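Local coordinates for protein nicotinamide riboside transporter PnuC (Neisseria mucosa ATCC 25996, PDB 4QTN) that binds nicotinamide riboside and probably carries this form of vitamin B3 across the bacterial inner membrane, at residues V21-L24 and M25-I29; A46-T49 and G50-V54. All coordinates share one frame; numbering follows the deposited sequence.

Contact 1. Residues V21-L24 and M25-I29; sequences VWLL and MFLGI. With BOG (octyl beta-D-glucopyranoside), chain J.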
loop_
_atom_site.group_PDB
_atom_site.type_symbol
_atom_site.label_atom_id
_atom_site.label_comp_id
_atom_site.label_asym_id
_atom_site.label_seq_id
_atom_site.Cartn_x
_atom_site.Cartn_y
_atom_site.Cartn_z
ATOM N N VAL C 21 -10.594 -4.561 16.751
ATOM C CA VAL C 21 -9.979 -3.233 16.721
ATOM C C VAL C 21 -10.144 -2.533 15.374
ATOM O O VAL C 21 -10.540 -1.358 15.313
ATOM C CB VAL C 21 -8.483 -3.326 17.047
ATOM C CG1 VAL C 21 -7.791 -1.988 16.834
ATOM C CG2 VAL C 21 -8.296 -3.795 18.467
ATOM N N TRP C 22 -9.824 -3.247 14.295
ATOM C CA TRP C 22 -9.832 -2.655 12.966
ATOM C C TRP C 22 -11.226 -2.412 12.436
ATOM O O TRP C 22 -11.486 -1.389 11.821
ATOM C CB TRP C 22 -9.019 -3.489 11.998
ATOM C CG TRP C 22 -7.588 -3.243 12.150
ATOM C CD1 TRP C 22 -6.722 -3.891 12.993
ATOM C CD2 TRP C 22 -6.837 -2.230 11.509
ATOM N NE1 TRP C 22 -5.474 -3.346 12.897
ATOM C CE2 TRP C 22 -5.511 -2.328 11.984
ATOM C CE3 TRP C 22 -7.150 -1.237 10.582
ATOM C CZ2 TRP C 22 -4.501 -1.484 11.552
ATOM C CZ3 TRP C 22 -6.145 -0.393 10.153
ATOM C CH2 TRP C 22 -4.833 -0.525 10.632
ATOM N N LEU C 23 -12.134 -3.340 12.690
ATOM C CA LEU C 23 -13.523 -3.137 12.300
ATOM C C LEU C 23 -14.128 -1.918 13.009
ATOM O O LEU C 23 -14.756 -1.068 12.368
ATOM C CB LEU C 23 -14.354 -4.374 12.595
ATOM C CG LEU C 23 -15.813 -4.237 12.187
ATOM C CD1 LEU C 23 -15.939 -4.118 10.672
ATOM C CD2 LEU C 23 -16.600 -5.419 12.720
ATOM N N LEU C 24 -13.927 -1.838 14.328
ATOM C CA LEU C 24 -14.402 -0.702 15.110
ATOM C C LEU C 24 -13.782 0.611 14.648
ATOM O O LEU C 24 -14.486 1.601 14.479
ATOM C CB LEU C 24 -14.182 -0.928 16.613
ATOM C CG LEU C 24 -14.990 -2.093 17.204
ATOM C CD1 LEU C 24 -14.723 -2.285 18.687
ATOM C CD2 LEU C 24 -16.469 -1.866 16.947
HETATM N N MSE C 25 -12.485 0.611 14.377
HETATM C CA MSE C 25 -11.863 1.808 13.842
HETATM C C MSE C 25 -12.380 2.156 12.460
HETATM O O MSE C 25 -12.436 3.324 12.097
HETATM C CB MSE C 25 -10.372 1.715 13.803
HETATM C CG MSE C 25 -9.851 3.060 13.341
HETATM SE SE MSE C 25 -8.012 2.836 12.759
HETATM C CE MSE C 25 -7.317 2.715 14.589
ATOM N N PHE C 26 -12.757 1.155 11.675
ATOM C CA PHE C 26 -13.243 1.424 10.329
ATOM C C PHE C 26 -14.602 2.103 10.366
ATOM O O PHE C 26 -14.868 3.025 9.594
ATOM C CB PHE C 26 -13.311 0.146 9.515
ATOM C CG PHE C 26 -12.021 -0.207 8.830
ATOM C CD1 PHE C 26 -11.067 0.783 8.545
ATOM C CD2 PHE C 26 -11.767 -1.522 8.425
ATOM C CE1 PHE C 26 -9.882 0.462 7.896
ATOM C CE2 PHE C 26 -10.589 -1.843 7.776
ATOM C CZ PHE C 26 -9.645 -0.844 7.510
ATOM N N LEU C 27 -15.453 1.651 11.282
ATOM C CA LEU C 27 -16.772 2.244 11.482
ATOM C C LEU C 27 -16.652 3.620 12.114
ATOM O O LEU C 27 -17.424 4.517 11.800
ATOM C CB LEU C 27 -17.643 1.339 12.348
ATOM C CG LEU C 27 -17.789 -0.077 11.805
ATOM C CD1 LEU C 27 -18.553 -0.970 12.774
ATOM C CD2 LEU C 27 -18.440 -0.057 10.429
ATOM N N GLY C 28 -15.660 3.786 12.990
ATOM C CA GLY C 28 -15.326 5.094 13.554
ATOM C C GLY C 28 -15.000 6.160 12.514
ATOM O O GLY C 28 -15.624 7.223 12.502
ATOM N N ILE C 29 -14.005 5.886 11.662
ATOM C CA ILE C 29 -13.590 6.831 10.614
ATOM C C ILE C 29 -14.774 7.150 9.710
ATOM O O ILE C 29 -14.894 8.258 9.160
ATOM C CB ILE C 29 -12.431 6.258 9.753
ATOM C CG1 ILE C 29 -11.263 5.804 10.635
ATOM C CG2 ILE C 29 -11.955 7.270 8.719
ATOM C CD1 ILE C 29 -10.674 6.895 11.504
HETATM C C1 BOG J . -15.774 -10.248 21.426
HETATM O O1 BOG J . -15.501 -9.164 20.610
HETATM C C2 BOG J . -15.359 -11.532 20.721
HETATM O O2 BOG J . -16.125 -11.732 19.473
HETATM C C3 BOG J . -15.584 -12.711 21.598
HETATM O O3 BOG J . -15.188 -13.911 20.860
HETATM C C4 BOG J . -14.827 -12.626 22.884
HETATM O O4 BOG J . -15.263 -13.674 23.770
HETATM C C5 BOG J . -14.935 -11.263 23.607
HETATM O O5 BOG J . -15.038 -10.057 22.719
HETATM C C6 BOG J . -13.716 -11.108 24.445
HETATM O O6 BOG J . -13.977 -10.250 25.552
HETATM C "C1'" BOG J . -16.656 -8.593 19.941
HETATM C "C2'" BOG J . -16.146 -7.805 18.691
HETATM C "C3'" BOG J . -17.294 -7.102 18.010
HETATM C "C4'" BOG J . -16.709 -6.192 16.886
HETATM C "C5'" BOG J . -17.858 -5.488 16.101
HETATM C "C6'" BOG J . -18.733 -6.547 15.384
HETATM C "C7'" BOG J . -20.236 -6.254 15.617
HETATM C "C8'" BOG J . -20.847 -5.467 14.405
#

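Contact 2. Residues A46-T49 and G50-V54; sequences AAVT and GILCV. With NNR (Nicotinamide riboside), chain I.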
loop_
_atom_site.group_PDB
_atom_site.type_symbol
_atom_site.label_atom_id
_atom_site.label_comp_id
_atom_site.label_asym_id
_atom_site.label_seq_id
_atom_site.Cartn_x
_atom_site.Cartn_y
_atom_site.Cartn_z
ATOM N N ALA C 46 -23.926 3.494 2.927
ATOM C CA ALA C 46 -23.379 2.583 1.933
ATOM C C ALA C 46 -21.984 2.097 2.316
ATOM O O ALA C 46 -21.592 1.005 1.944
ATOM C CB ALA C 46 -23.374 3.223 0.546
ATOM N N ALA C 47 -21.248 2.896 3.080
ATOM C CA ALA C 47 -19.942 2.461 3.559
ATOM C C ALA C 47 -20.065 1.546 4.762
ATOM O O ALA C 47 -19.649 0.403 4.708
ATOM C CB ALA C 47 -19.066 3.644 3.875
ATOM N N VAL C 48 -20.690 2.037 5.827
ATOM C CA VAL C 48 -20.906 1.231 7.043
ATOM C C VAL C 48 -21.455 -0.188 6.769
ATOM O O VAL C 48 -20.874 -1.178 7.224
ATOM C CB VAL C 48 -21.789 1.962 8.073
ATOM C CG1 VAL C 48 -22.224 1.016 9.184
ATOM C CG2 VAL C 48 -21.028 3.129 8.648
ATOM N N THR C 49 -22.578 -0.278 6.051
ATOM C CA THR C 49 -22.993 -1.548 5.447
ATOM C C THR C 49 -22.169 -1.688 4.205
ATOM O O THR C 49 -22.395 -0.988 3.247
ATOM C CB THR C 49 -24.502 -1.570 5.058
ATOM O OG1 THR C 49 -24.758 -0.618 4.018
ATOM C CG2 THR C 49 -25.387 -1.251 6.256
ATOM N N GLY C 50 -21.170 -2.540 4.237
ATOM C CA GLY C 50 -20.262 -2.636 3.125
ATOM C C GLY C 50 -18.894 -2.853 3.639
ATOM O O GLY C 50 -18.190 -3.743 3.183
ATOM N N ILE C 51 -18.515 -2.056 4.626
ATOM C CA ILE C 51 -17.355 -2.383 5.441
ATOM C C ILE C 51 -17.668 -3.634 6.242
ATOM O O ILE C 51 -16.889 -4.582 6.245
ATOM C CB ILE C 51 -16.940 -1.220 6.361
ATOM C CG1 ILE C 51 -16.094 -0.220 5.580
ATOM C CG2 ILE C 51 -16.133 -1.733 7.534
ATOM C CD1 ILE C 51 -16.121 1.185 6.144
ATOM N N LEU C 52 -18.855 -3.670 6.847
ATOM C CA LEU C 52 -19.337 -4.887 7.472
ATOM C C LEU C 52 -19.472 -6.059 6.483
ATOM O O LEU C 52 -19.091 -7.186 6.813
ATOM C CB LEU C 52 -20.635 -4.650 8.253
ATOM C CG LEU C 52 -20.366 -4.115 9.664
ATOM C CD1 LEU C 52 -20.705 -2.641 9.751
ATOM C CD2 LEU C 52 -21.103 -4.907 10.733
ATOM N N CYS C 53 -19.970 -5.796 5.265
ATOM C CA CYS C 53 -20.097 -6.877 4.285
ATOM C C CYS C 53 -18.765 -7.582 4.089
ATOM O O CYS C 53 -18.639 -8.764 4.391
ATOM C CB CYS C 53 -20.640 -6.394 2.953
ATOM S SG CYS C 53 -20.813 -7.731 1.724
ATOM N N VAL C 54 -17.763 -6.848 3.631
ATOM C CA VAL C 54 -16.474 -7.455 3.290
ATOM C C VAL C 54 -15.671 -7.981 4.492
ATOM O O VAL C 54 -14.969 -8.979 4.380
ATOM C CB VAL C 54 -15.602 -6.522 2.454
ATOM C CG1 VAL C 54 -16.321 -6.170 1.149
ATOM C CG2 VAL C 54 -15.245 -5.277 3.258
HETATM O O2R NNR I . -20.218 -9.660 -1.299
HETATM C C2R NNR I . -19.376 -8.436 -1.675
HETATM C C3R NNR I . -20.274 -7.349 -2.278
HETATM O O3R NNR I . -21.347 -7.931 -2.871
HETATM C C4R NNR I . -19.427 -6.678 -3.339
HETATM C C5R NNR I . -18.683 -5.389 -2.792
HETATM O O5R NNR I . -17.618 -5.029 -3.735
HETATM O O4R NNR I . -18.565 -7.581 -3.716
HETATM C C1R NNR I . -18.490 -8.718 -2.582
HETATM N N1 NNR I . -17.126 -8.775 -2.021
HETATM C C2 NNR I . -16.215 -7.728 -2.227
HETATM C C6 NNR I . -16.737 -9.866 -1.279
HETATM C C5 NNR I . -15.433 -9.913 -0.729
HETATM C C4 NNR I . -14.540 -8.887 -0.951
HETATM C C3 NNR I . -14.916 -7.796 -1.675
HETATM C C7 NNR I . -13.917 -6.668 -1.860
HETATM O O7 NNR I . -14.006 -5.920 -2.788
HETATM N N7 NNR I . -12.862 -6.491 -0.899
#

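Contact 1. Residues V21-L24 and M25-I29
Successive turns of the transmembrane helix 17-34 meet here, with the rings of Trp22 and Phe26 packed one turn apart. The pair is an offset edge-to-face contact. The edge of Trp22 is directed toward the face of Phe26, with the planes at 63° and 5.8 Å between the centroid of the Trp22 six-membered ring and that of the Phe26 ring. Their nearest side-chain atoms are Trp22 CE3 and Phe26 CZ, 4.0 Å apart. Four residues apart, the two side chains share a flank of the helix, and CG lies anti to the carbonyl carbon in both. Met25 adds a Met-aromatic contact. Its chain bends at the last torsion, and SE comes obliquely to the Trp22 six-membered ring, 5.0 Å from the centroid and 29° off the ring normal. Residue 25 is a selenomethionine in this crystal.

The backbone is regular alpha-helix, with i to i+4 bonds from Val21 to Gly28. Met25 N donates to Val21 O (2.9 Å), and Leu27 N to Leu23 O (3.0 Å). The bond from Phe26 N to Trp22 O is more bent than these two. Another flank is aliphatic. Leu23 CG meets Leu27 CD1 at 4.3 Å. Octyl glucoside, a detergent, lies along Leu23 and Leu24 with its alkyl chain: C6' is 3.6 Å from Leu23 CD2, and C5' is 4.0 Å from Leu24 CD2. Trp22 also faces the trimer interface, where it meets the ring of Tyr225 of a neighbouring subunit. Met25 packs on Ala183 of that same subunit, whereas Phe26 turns inward to Met216 and Cys219 of helix 208-234.

Contact 2. Residues A46-T49 and G50-V54
Val48 and Leu52 lie side by side on the transmembrane helix 41-59, where the helix kinks at Thr49-Gly50. Both side chains point the same way, and Val48 CG1 meets Leu52 CD1 at 4.0 Å. Leu52 goes on to touch Phe67 of helix 64-80, and Thr49 packs on Ile70 of the same helix.

The kink shows in the backbone. Neither Gly50 N nor Cys53 N bonds to the turn before. Thr49 leaves helical angles, with psi at 104°. Gly50 has a positive phi, a backbone angle that glycine takes readily. Two bonds carry the helix past this point: Ile51 N to Ala47 O (2.7 Å) and Leu52 N to Val48 O (3.2 Å). Gly50 O is gripped twice, by Val54 N and by the hydroxyl of Tyr217. The second bond links the kink to a residue that binds the substrate, nicotinamide riboside.

Thr49 holds OG1 between its backbone N and carbonyl carbon (chi1 65°). From there OG1 reaches back to a hydrogen bond with Val45 O, one turn earlier. Ile51 extends CD1 to 4.5 Å from Ala47 CB.

Beyond the kink the helix supplies two pocket residues. Cys53 SG lies 3.6 Å from the ribose oxygen O2R of the bound nicotinamide riboside. Val54 has CG1 anti to its carbonyl carbon, which brings CG1 to the nicotinamide ring, 3.5 Å from its C3.

Contact 1 lies on helix 17-34 and contact 2 on helix 41-59, the next helix in the chain. Their centres are about 11 Å apart, and the two helices touch. Leu27 CD2 packs on Leu52 CD1 at 3.5 Å, and Phe26 CB meets Ile51 CG2 at 3.9 Å. Contact 1 is the more peripheral, about 17 Å from the centre of the chain, and it borders a second subunit of the homotrimer. Contact 2 sits about 9 Å from that centre, touches no other subunit and reaches the bound nicotinamide riboside. The pair therefore leads from the outer, subunit-facing side inward to the substrate pocket.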